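Local structure of transaminase (Bacillus megaterium, 5G0A) at residues A98-E103 against N344-M349; T419-K424 against L465-S470. The protein probably transfers amino groups between amines and carbonyl compounds with S selectivity, using bound pyridoxal-5'-phosphate as cofactor. One frame throughout, in Å; residues are numbered along the deposited sequence. Where two conformers were deposited one is given.

Interaction 1: residues A98-E103 against N344-M349; sequences AKIIIE and NLEVMM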
ATOM      1  N   ALA B  98     -29.737  20.190  -7.680  1.00 23.76           N
ATOM      2  CA  ALA B  98     -29.598  18.898  -8.359  1.00 24.36           C
ATOM      3  C   ALA B  98     -30.567  18.809  -9.550  1.00 26.21           C
ATOM      4  O   ALA B  98     -30.189  18.321 -10.633  1.00 26.43           O
ATOM      5  CB  ALA B  98     -29.822  17.754  -7.382  1.00 24.77           C
ATOM      6  N   LYS B  99     -31.790  19.302  -9.345  1.00 24.65           N
ATOM      7  CA  LYS B  99     -32.810  19.347 -10.421  1.00 26.80           C
ATOM      8  C   LYS B  99     -32.327  20.205 -11.608  1.00 27.57           C
ATOM      9  O   LYS B  99     -32.480  19.820 -12.770  1.00 27.51           O
ATOM     10  CB  LYS B  99     -34.173  19.826  -9.875  1.00 27.42           C
ATOM     11  CG  LYS B  99     -35.277  19.947 -10.948  1.00 28.66           C
ATOM     12  CD  LYS B  99     -35.256  21.311 -11.600  1.00 30.45           C
ATOM     13  CE  LYS B  99     -36.414  21.519 -12.578  1.00 36.66           C
ATOM     14  NZ  LYS B  99     -36.515  22.948 -12.979  1.00 39.70           N
ATOM     15  N   ILE B 100     -31.732  21.359 -11.316  1.00 25.93           N
ATOM     16  CA  ILE B 100     -31.202  22.217 -12.364  1.00 26.72           C
ATOM     17  C   ILE B 100     -30.166  21.489 -13.187  1.00 27.93           C
ATOM     18  O   ILE B 100     -30.209  21.517 -14.418  1.00 28.01           O
ATOM     19  CB  ILE B 100     -30.609  23.515 -11.803  1.00 27.80           C
ATOM     20  CG1 ILE B 100     -31.746  24.339 -11.169  1.00 27.76           C
ATOM     21  CG2 ILE B 100     -29.913  24.311 -12.908  1.00 28.71           C
ATOM     22  CD1 ILE B 100     -31.240  25.512 -10.354  1.00 26.85           C
ATOM     23  N   ILE B 101     -29.228  20.822 -12.516  1.00 26.98           N
ATOM     24  CA  ILE B 101     -28.166  20.142 -13.250  1.00 25.40           C
ATOM     25  C   ILE B 101     -28.737  19.013 -14.108  1.00 25.37           C
ATOM     26  O   ILE B 101     -28.406  18.919 -15.292  1.00 26.33           O
ATOM     27  CB  ILE B 101     -27.063  19.603 -12.307  1.00 25.87           C
ATOM     28  CG1 ILE B 101     -26.284  20.780 -11.706  1.00 26.86           C
ATOM     29  CG2 ILE B 101     -26.100  18.668 -13.072  1.00 26.53           C
ATOM     30  CD1 ILE B 101     -25.421  20.368 -10.526  1.00 25.25           C
ATOM     31  N   ILE B 102     -29.640  18.217 -13.546  1.00 28.05           N
ATOM     32  CA  ILE B 102     -30.110  17.005 -14.232  1.00 29.40           C
ATOM     33  C   ILE B 102     -31.188  17.294 -15.291  1.00 32.07           C
ATOM     34  O   ILE B 102     -31.137  16.731 -16.398  1.00 32.31           O
ATOM     35  CB  ILE B 102     -30.542  15.914 -13.204  1.00 28.14           C
ATOM     36  CG1 ILE B 102     -29.276  15.400 -12.463  1.00 26.98           C
ATOM     37  CG2 ILE B 102     -31.302  14.756 -13.875  1.00 28.05           C
ATOM     38  CD1 ILE B 102     -29.564  14.667 -11.152  1.00 26.83           C
ATOM     39  N   GLU B 103     -32.112  18.197 -14.974  0.50 31.44           N
ATOM     40  CA  GLU B 103     -33.289  18.422 -15.819  0.50 31.66           C
ATOM     41  C   GLU B 103     -33.286  19.709 -16.634  0.50 30.96           C
ATOM     42  O   GLU B 103     -34.045  19.799 -17.617  0.50 28.95           O
ATOM     43  CB  GLU B 103     -34.574  18.355 -14.990  0.50 32.98           C
ATOM     44  CG  GLU B 103     -34.809  17.019 -14.309  0.50 34.37           C
ATOM     45  CD  GLU B 103     -34.861  15.842 -15.271  0.50 33.47           C
ATOM     46  OE1 GLU B 103     -34.550  16.011 -16.465  0.50 35.74           O
ATOM     47  OE2 GLU B 103     -35.202  14.728 -14.825  0.50 33.54           O
ATOM     48  N   ASN B 344     -26.156  30.889  -9.218  1.00 25.29           N
ATOM     49  CA  ASN B 344     -25.126  30.897 -10.251  1.00 24.34           C
ATOM     50  C   ASN B 344     -25.629  30.228 -11.540  1.00 25.20           C
ATOM     51  O   ASN B 344     -25.499  30.777 -12.639  1.00 25.35           O
ATOM     52  CB  ASN B 344     -23.889  30.157  -9.721  1.00 25.10           C
ATOM     53  CG  ASN B 344     -22.821  29.994 -10.760  1.00 23.36           C
ATOM     54  OD1 ASN B 344     -22.245  30.963 -11.234  1.00 24.71           O
ATOM     55  ND2 ASN B 344     -22.498  28.743 -11.072  1.00 24.59           N
ATOM     56  N   LEU B 345     -26.232  29.049 -11.388  1.00 26.02           N
ATOM     57  CA  LEU B 345     -26.726  28.286 -12.535  1.00 26.87           C
ATOM     58  C   LEU B 345     -27.917  29.000 -13.200  1.00 27.88           C
ATOM     59  O   LEU B 345     -28.062  28.971 -14.431  1.00 27.76           O
ATOM     60  CB  LEU B 345     -27.116  26.865 -12.108  1.00 25.87           C
ATOM     61  CG  LEU B 345     -25.916  26.030 -11.606  1.00 27.68           C
ATOM     62  CD1 LEU B 345     -26.321  24.603 -11.252  1.00 26.08           C
ATOM     63  CD2 LEU B 345     -24.793  26.051 -12.637  1.00 26.88           C
ATOM     64  N   GLU B 346     -28.754  29.627 -12.380  1.00 26.95           N
ATOM     65  CA  GLU B 346     -29.944  30.328 -12.920  1.00 28.65           C
ATOM     66  C   GLU B 346     -29.513  31.515 -13.755  1.00 29.51           C
ATOM     67  O   GLU B 346     -30.061  31.738 -14.834  1.00 32.10           O
ATOM     68  CB  GLU B 346     -30.888  30.746 -11.794  1.00 30.57           C
ATOM     69  CG  GLU B 346     -31.722  29.567 -11.307  1.00 31.61           C
ATOM     70  CD  GLU B 346     -32.359  29.812  -9.963  1.00 36.31           C
ATOM     71  OE1 GLU B 346     -32.054  30.843  -9.332  1.00 39.05           O
ATOM     72  OE2 GLU B 346     -33.153  28.959  -9.534  1.00 41.00           O
ATOM     73  N   VAL B 347     -28.519  32.263 -13.263  1.00 28.74           N
ATOM     74  CA  VAL B 347     -27.968  33.405 -14.008  1.00 28.58           C
ATOM     75  C   VAL B 347     -27.282  32.959 -15.303  1.00 30.51           C
ATOM     76  O   VAL B 347     -27.491  33.544 -16.373  1.00 28.85           O
ATOM     77  CB  VAL B 347     -26.999  34.262 -13.142  1.00 30.84           C
ATOM     78  CG1 VAL B 347     -26.371  35.373 -13.987  1.00 32.00           C
ATOM     79  CG2 VAL B 347     -27.724  34.862 -11.942  1.00 30.89           C
ATOM     80  N   MET B 348     -26.444  31.924 -15.190  1.00 28.33           N
ATOM     81  CA  MET B 348     -25.790  31.322 -16.336  1.00 29.94           C
ATOM     82  C   MET B 348     -26.807  30.926 -17.423  1.00 29.45           C
ATOM     83  O   MET B 348     -26.590  31.198 -18.593  1.00 34.25           O
ATOM     84  CB  MET B 348     -24.981  30.112 -15.858  1.00 30.17           C
ATOM     85  CG  MET B 348     -23.606  30.035 -16.462  1.00 32.98           C
ATOM     86  SD  MET B 348     -22.696  28.654 -15.759  1.00 32.54           S
ATOM     87  CE  MET B 348     -21.530  29.525 -14.691  1.00 28.17           C
ATOM     88  N   MET B 349     -27.918  30.306 -17.038  1.00 29.72           N
ATOM     89  CA  MET B 349     -28.946  29.893 -17.993  1.00 32.86           C
ATOM     90  C   MET B 349     -29.711  31.088 -18.581  1.00 33.89           C
ATOM     91  O   MET B 349     -29.887  31.192 -19.806  1.00 35.20           O
ATOM     92  CB  MET B 349     -29.934  28.913 -17.348  1.00 35.06           C
ATOM     93  CG  MET B 349     -29.361  27.522 -17.072  1.00 37.37           C
ATOM     94  SD  MET B 349     -30.595  26.377 -16.416  1.00 41.08           S
ATOM     95  CE  MET B 349     -30.974  27.178 -14.858  1.00 37.69           C
TER
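I100 puts its branch methyl into a shallow hollow on helix 335-350 floored by L345 and closed on one side by M349. I100 CG2 lies 3.6 Å from M349 CE and 3.9 Å from L345 CB. M349 owes this to a bend at its far end: chi3 of -64° swings CE round to the I100 methyl. The other branch of I100 takes a different route, its CD1 coming within 4.0 Å of E346 OE2 where the two side chains cross at about a right angle. That carboxylate is salt-bridged to K96, one turn earlier on the helix of I100, so a charged pair borders the CD1 branch. In the opposite sense L345 is the bump: its CD1 fits between I100 CG2 and I101 CG1, 3.9 Å from the latter. Helix 92-105 leads into edge strand 112-118 of the seven-stranded sheet of this fold-type I aminotransferase, and A98 and I102 pack on that strand. The axes of the two segments approach to 10.8 Å at 38°, a wide spacing bridged by branched and long side chains. An alanine in place of I100 would probably leave a gap between L345 and the M349 methyl. I105 plugs the seam further along, touching I100, L345 and M349, while W281 also packs against M349. Away from this seam, A98, K99 and I102 pack against L21, W16 and Y20 of the second subunit.

Interaction 2: residues T419-K424 against L465-S470; sequences TQIIMK and LDYLES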
ATOM      1  N   THR B 419       6.696  31.337 -19.116  1.00 40.11           N
ATOM      2  CA  THR B 419       5.374  31.821 -18.677  1.00 38.56           C
ATOM      3  C   THR B 419       5.472  32.812 -17.517  1.00 39.72           C
ATOM      4  O   THR B 419       4.596  33.671 -17.351  1.00 42.05           O
ATOM      5  CB  THR B 419       4.386  30.686 -18.346  1.00 37.69           C
ATOM      6  OG1 THR B 419       5.012  29.714 -17.493  1.00 37.92           O
ATOM      7  CG2 THR B 419       3.907  30.021 -19.625  1.00 37.41           C
ATOM      8  N   GLN B 420       6.516  32.683 -16.700  1.00 37.92           N
ATOM      9  CA  GLN B 420       6.746  33.638 -15.609  1.00 39.71           C
ATOM     10  C   GLN B 420       7.218  34.976 -16.177  1.00 40.85           C
ATOM     11  O   GLN B 420       6.824  36.050 -15.698  1.00 42.79           O
ATOM     12  CB  GLN B 420       7.768  33.096 -14.608  1.00 40.48           C
ATOM     13  CG  GLN B 420       7.268  31.934 -13.757  1.00 43.25           C
ATOM     14  CD  GLN B 420       6.215  32.362 -12.758  1.00 44.22           C
ATOM     15  OE1 GLN B 420       5.118  31.811 -12.725  1.00 46.56           O
ATOM     16  NE2 GLN B 420       6.540  33.362 -11.946  1.00 44.29           N
ATOM     17  N   ILE B 421       8.072  34.906 -17.195  1.00 43.05           N
ATOM     18  CA  ILE B 421       8.565  36.110 -17.876  1.00 41.03           C
ATOM     19  C   ILE B 421       7.433  36.893 -18.551  1.00 41.02           C
ATOM     20  O   ILE B 421       7.381  38.132 -18.479  1.00 41.19           O
ATOM     21  CB  ILE B 421       9.689  35.755 -18.885  1.00 46.30           C
ATOM     22  CG1 ILE B 421      10.919  35.194 -18.145  1.00 48.72           C
ATOM     23  CG2 ILE B 421      10.032  36.944 -19.784  1.00 44.73           C
ATOM     24  CD1 ILE B 421      11.622  36.177 -17.225  1.00 53.02           C
ATOM     25  N   ILE B 422       6.524  36.165 -19.196  1.00 41.99           N
ATOM     26  CA  ILE B 422       5.354  36.759 -19.838  1.00 40.47           C
ATOM     27  C   ILE B 422       4.451  37.422 -18.796  1.00 39.09           C
ATOM     28  O   ILE B 422       4.017  38.566 -18.982  1.00 36.50           O
ATOM     29  CB  ILE B 422       4.592  35.714 -20.675  1.00 39.12           C
ATOM     30  CG1 ILE B 422       5.385  35.409 -21.957  1.00 39.66           C
ATOM     31  CG2 ILE B 422       3.169  36.166 -20.995  1.00 40.07           C
ATOM     32  CD1 ILE B 422       5.118  34.041 -22.547  1.00 41.01           C
ATOM     33  N   MET B 423       4.202  36.710 -17.693  1.00 40.27           N
ATOM     34  CA  MET B 423       3.341  37.227 -16.617  1.00 39.76           C
ATOM     35  C   MET B 423       3.892  38.539 -16.060  1.00 40.26           C
ATOM     36  O   MET B 423       3.164  39.525 -15.923  1.00 40.17           O
ATOM     37  CB  MET B 423       3.177  36.190 -15.497  1.00 41.28           C
ATOM     38  CG  MET B 423       2.347  36.664 -14.304  1.00 43.55           C
ATOM     39  SD  MET B 423       2.211  35.395 -13.022  1.00 50.93           S
ATOM     40  CE  MET B 423       3.822  35.518 -12.253  1.00 51.64           C
ATOM     41  N   LYS B 424       5.184  38.553 -15.758  1.00 40.79           N
ATOM     42  CA  LYS B 424       5.819  39.722 -15.147  1.00 44.15           C
ATOM     43  C   LYS B 424       5.726  40.948 -16.054  1.00 42.41           C
ATOM     44  O   LYS B 424       5.483  42.055 -15.579  1.00 42.71           O
ATOM     45  CB  LYS B 424       7.275  39.413 -14.783  1.00 47.31           C
ATOM     46  CG  LYS B 424       7.844  40.297 -13.688  1.00 53.79           C
ATOM     47  CD  LYS B 424       9.323  40.034 -13.455  1.00 57.55           C
ATOM     48  CE  LYS B 424       9.863  40.948 -12.361  1.00 59.94           C
ATOM     49  NZ  LYS B 424      11.344  41.121 -12.434  1.00 60.58           N
ATOM     50  N   LEU B 465       5.301  39.207 -25.393  1.00 43.81           N
ATOM     51  CA  LEU B 465       5.967  38.347 -26.367  1.00 47.22           C
ATOM     52  C   LEU B 465       7.049  39.095 -27.154  1.00 49.82           C
ATOM     53  O   LEU B 465       8.046  38.497 -27.556  1.00 50.76           O
ATOM     54  CB  LEU B 465       4.942  37.703 -27.306  1.00 46.58           C
ATOM     55  CG  LEU B 465       3.992  36.672 -26.671  1.00 43.48           C
ATOM     56  CD1 LEU B 465       2.935  36.230 -27.664  1.00 43.65           C
ATOM     57  CD2 LEU B 465       4.732  35.461 -26.112  1.00 45.40           C
ATOM     58  N   ASP B 466       6.853  40.397 -27.363  1.00 53.42           N
ATOM     59  CA  ASP B 466       7.903  41.249 -27.929  1.00 55.18           C
ATOM     60  C   ASP B 466       9.180  41.110 -27.108  1.00 55.18           C
ATOM     61  O   ASP B 466      10.255  40.885 -27.655  1.00 55.37           O
ATOM     62  CB  ASP B 466       7.472  42.720 -27.954  1.00 56.76           C
ATOM     63  CG  ASP B 466       6.715  43.104 -29.216  1.00 58.78           C
ATOM     64  OD1 ASP B 466       6.818  42.399 -30.247  1.00 61.18           O
ATOM     65  OD2 ASP B 466       6.020  44.140 -29.174  1.00 60.14           O
ATOM     66  N   TYR B 467       9.040  41.232 -25.788  1.00 55.10           N
ATOM     67  CA  TYR B 467      10.158  41.173 -24.857  1.00 53.88           C
ATOM     68  C   TYR B 467      10.766  39.771 -24.782  1.00 55.16           C
ATOM     69  O   TYR B 467      11.979  39.629 -24.658  1.00 54.61           O
ATOM     70  CB  TYR B 467       9.710  41.646 -23.468  1.00 55.51           C
ATOM     71  CG  TYR B 467      10.767  41.547 -22.386  1.00 56.38           C
ATOM     72  CD1 TYR B 467      11.677  42.587 -22.169  1.00 58.53           C
ATOM     73  CD2 TYR B 467      10.851  40.417 -21.572  1.00 56.33           C
ATOM     74  CE1 TYR B 467      12.645  42.498 -21.175  1.00 59.56           C
ATOM     75  CE2 TYR B 467      11.813  40.317 -20.575  1.00 58.29           C
ATOM     76  CZ  TYR B 467      12.707  41.356 -20.381  1.00 60.67           C
ATOM     77  OH  TYR B 467      13.663  41.255 -19.389  1.00 62.72           O
ATOM     78  N   LEU B 468       9.921  38.744 -24.846  1.00 55.73           N
ATOM     79  CA  LEU B 468      10.399  37.363 -24.830  1.00 56.57           C
ATOM     80  C   LEU B 468      11.330  37.047 -26.010  1.00 57.37           C
ATOM     81  O   LEU B 468      12.353  36.389 -25.830  1.00 57.31           O
ATOM     82  CB  LEU B 468       9.233  36.374 -24.809  1.00 52.51           C
ATOM     83  CG  LEU B 468       9.626  34.911 -24.567  1.00 52.53           C
ATOM     84  CD1 LEU B 468       9.802  34.623 -23.079  1.00 52.15           C
ATOM     85  CD2 LEU B 468       8.584  33.984 -25.171  1.00 48.82           C
ATOM     86  N   GLU B 469      10.968  37.522 -27.200  1.00 59.37           N
ATOM     87  CA  GLU B 469      11.737  37.227 -28.417  1.00 62.65           C
ATOM     88  C   GLU B 469      12.766  38.310 -28.754  1.00 67.91           C
ATOM     89  O   GLU B 469      13.426  38.262 -29.799  1.00 67.05           O
ATOM     90  CB  GLU B 469      10.811  36.923 -29.605  1.00 60.77           C
ATOM     91  CG  GLU B 469       9.851  38.035 -29.995  1.00 58.07           C
ATOM     92  CD  GLU B 469       8.610  37.519 -30.703  1.00 57.36           C
ATOM     93  OE1 GLU B 469       8.319  36.305 -30.616  1.00 55.82           O
ATOM     94  OE2 GLU B 469       7.919  38.333 -31.351  1.00 57.14           O
ATOM     95  N   SER B 470      12.885  39.285 -27.857  1.00 74.07           N
ATOM     96  CA  SER B 470      13.979  40.240 -27.881  1.00 79.46           C
ATOM     97  C   SER B 470      14.957  39.810 -26.795  1.00 80.90           C
ATOM     98  O   SER B 470      14.744  40.091 -25.611  1.00 83.58           O
ATOM     99  CB  SER B 470      13.464  41.660 -27.636  1.00 80.57           C
ATOM    100  OG  SER B 470      12.500  42.019 -28.613  1.00 82.75           O
TER
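The Y467 ring meets I421 at its edge: I421 CG2 lies in the ring plane, 3.9 Å from Y467 CE2 and 4.0 Å from Y467 CD2, and the two side chains cross at about a right angle. K425, on the same helix as I421, adds a cation-pi interaction with this ring. With Y467 CG anti to the backbone N (chi1 176°), CG itself is set on the side of I421; the ring edge then meets the methyl. The same I421 methyl also touches L468, whose CD1 lies 4.0 Å from I421 CG2, so one methyl serves both an aromatic edge and an aliphatic fork. The other prong of L468, CD2, faces I422 CD1 at a looser 4.3 Å. I422 CD1 has a closer neighbour in L465 CD2, at 3.9 Å. Although the CB of L465 points away from helix 418-427, CD2 reaches back to it. L461 and A464 extend the row of residues against I422, and I392 of strand 387-392 touches I422, L465 and L468, so the strand packs against the same apolar patch. Past L468, S470 OG donates to D466 O over 2.7 Å, from above the carbonyl plane. W473 NE1 hydrogen-bonds to L468 O, and the E469 carboxylate is hydrogen-bonded to H375 and S377. Two helices sharing aliphatic side chains over a strand is a layered alpha/beta packing, consistent with the small C-terminal domain of class-III aminotransferases.

Interactions 1 and 2 lie on opposite sides of the chain's centre, their own centres 40 Å apart and their nearest atoms about 25 Å apart, so neither touches the other. They also follow one another along the chain, interaction 1 closing before interaction 2 opens. Segment 344-349 of interaction 1 is linked to the cofactor site indirectly: N344 ND2 hydrogen-bonds to G299 O, next in sequence to K298 of the pyridoxal-5'-phosphate pocket. Its partner segment, 98-103, borders the second subunit. Interaction 2, with its centre about 24 Å from that of the chain, is touched by no other chain of the assembly and packs within the C-terminal part of the fold.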